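Intracellular sulfur oxidation protein dsrF (Allochromatium vinosum, PDB 2HY5) is a DsrF/TusC-family subunit that assembles with DsrE and DsrH and could take part in the oxidation of intracellular sulfur. Local coordinates at the interface of chains A and B. Numbering follows the deposited sequence. Chains: chain A, Intracellular sulfur oxidation protein dsrF; chain B, DsrH.

The interface of chains A and B. Residues chain A 15-18, 60; chain B 35, 38, 65, 68-69.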
# COMPACT_ATOMS: atom_id res chain seq x y z
N ALA A 15 1.45 -11.51 -2.07
CA ALA A 15 1.40 -12.59 -1.10
C ALA A 15 0.10 -12.47 -0.32
O ALA A 15 -0.44 -11.37 -0.15
CB ALA A 15 2.59 -12.50 -0.14
N PRO A 16 -0.43 -13.60 0.17
CA PRO A 16 -1.68 -13.61 0.93
C PRO A 16 -1.51 -13.10 2.37
O PRO A 16 -0.40 -13.07 2.90
CB PRO A 16 -2.09 -15.08 0.88
CG PRO A 16 -0.78 -15.77 0.94
CD PRO A 16 0.07 -14.97 -0.03
N TYR A 17 -2.63 -12.68 2.95
CA TYR A 17 -2.72 -12.20 4.33
C TYR A 17 -2.14 -10.83 4.68
O TYR A 17 -2.76 -10.09 5.45
CB TYR A 17 -2.16 -13.26 5.28
CG TYR A 17 -2.84 -14.59 5.11
CD1 TYR A 17 -2.16 -15.68 4.57
CD2 TYR A 17 -4.19 -14.74 5.43
CE1 TYR A 17 -2.80 -16.89 4.35
CE2 TYR A 17 -4.84 -15.96 5.22
CZ TYR A 17 -4.14 -17.02 4.68
OH TYR A 17 -4.80 -18.21 4.43
N GLY A 18 -0.98 -10.49 4.14
CA GLY A 18 -0.39 -9.19 4.43
C GLY A 18 -1.31 -8.08 3.94
O GLY A 18 -1.36 -6.99 4.51
N ILE A 60 -2.81 -16.10 13.71
CA ILE A 60 -2.95 -14.68 13.37
C ILE A 60 -4.38 -14.16 13.49
O ILE A 60 -4.65 -13.01 13.15
CB ILE A 60 -2.42 -14.37 11.95
CG1 ILE A 60 -3.16 -15.20 10.90
CG2 ILE A 60 -0.93 -14.63 11.88
CD1 ILE A 60 -2.86 -14.78 9.48
N ASP B 35 4.25 -10.10 5.84
CA ASP B 35 4.92 -10.56 4.63
C ASP B 35 6.45 -10.57 4.72
O ASP B 35 7.13 -11.12 3.85
CB ASP B 35 4.47 -9.71 3.43
CG ASP B 35 3.03 -10.00 3.01
OD1 ASP B 35 2.51 -9.27 2.14
OD2 ASP B 35 2.42 -10.96 3.54
N TYR B 38 8.75 -14.07 4.61
CA TYR B 38 9.34 -14.77 3.48
C TYR B 38 10.87 -14.65 3.42
O TYR B 38 11.54 -15.54 2.90
CB TYR B 38 8.71 -14.26 2.18
CG TYR B 38 7.23 -14.56 2.10
CD1 TYR B 38 6.29 -13.53 2.05
CD2 TYR B 38 6.77 -15.88 2.06
CE1 TYR B 38 4.93 -13.81 1.96
CE2 TYR B 38 5.41 -16.16 1.97
CZ TYR B 38 4.49 -15.12 1.92
OH TYR B 38 3.14 -15.38 1.81
N ASP B 65 2.73 -15.67 11.65
CA ASP B 65 2.70 -15.27 10.25
C ASP B 65 3.37 -16.34 9.37
O ASP B 65 2.93 -16.58 8.25
CB ASP B 65 3.37 -13.90 10.05
CG ASP B 65 2.42 -12.74 10.37
OD1 ASP B 65 1.27 -12.79 9.89
OD2 ASP B 65 2.83 -11.79 11.06
N ALA B 68 0.82 -19.14 9.01
CA ALA B 68 -0.32 -18.71 8.22
C ALA B 68 -0.01 -18.77 6.73
O ALA B 68 -0.88 -19.01 5.90
CB ALA B 68 -0.71 -17.30 8.61
N ARG B 69 1.26 -18.55 6.40
CA ARG B 69 1.67 -18.56 5.01
C ARG B 69 2.12 -19.92 4.49
O ARG B 69 2.57 -20.04 3.35
CB ARG B 69 2.71 -17.47 4.78
CG ARG B 69 2.07 -16.08 4.89
CD ARG B 69 3.08 -14.98 5.08
NE ARG B 69 2.46 -13.66 5.12
CZ ARG B 69 1.76 -13.18 6.15
NH1 ARG B 69 1.57 -13.92 7.24
NH2 ARG B 69 1.26 -11.96 6.09
O HOH W 1 0.27 -8.88 0.41
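The loop A:Ala15 to A:Gly18 and the 3-10 helix 58-60 of chain A meet the 3-10 helix 34-40 of chain B and the end of its helix 63-68. B:Arg69, just past that helix, turns the face of its guanidinium to A:Tyr17. CB of A:Tyr17 sits over this face near the rim, 3.7 Å from B:Arg69 NH2. The guanidinium is held by its own chain. NE and NH2 both bond OD2 of B:Asp35, side-on, with NH2 to OD2 at 3.0 Å. NH1 forms a salt bridge with B:Asp65 OD1 at 2.9 Å, meeting it from above the carboxylate plane. NH1 also bonds the backbone O of B:Asp65. The chain runs extended from CG to NE (chi3 178°) and carries the group between the two acids. A leucine here would probably leave both carboxylates without their cationic mate and B:Asp35 freer to turn. B:Asp35 OD2 packs against CA of A:Gly18, and a water links its OD1 (2.9 Å) to A:Ala15 O (2.7 Å). CB of A:Ala15 touches CE1 of B:Tyr38, 3.4 Å away, from beyond the rim and off the ring plane. The tyrosine OH also touches CD of A:Pro16. At the other end, CD1 of A:Ile60 packs tightly on B:Ala68 CB at 3.4 Å. The ring of A:Tyr17 brings CE1 to 3.2 Å from B:Ala68 O. The chain A loop links strand 7-12 to helix 21-32, and B:Arg69 follows the helix after strand 58-62.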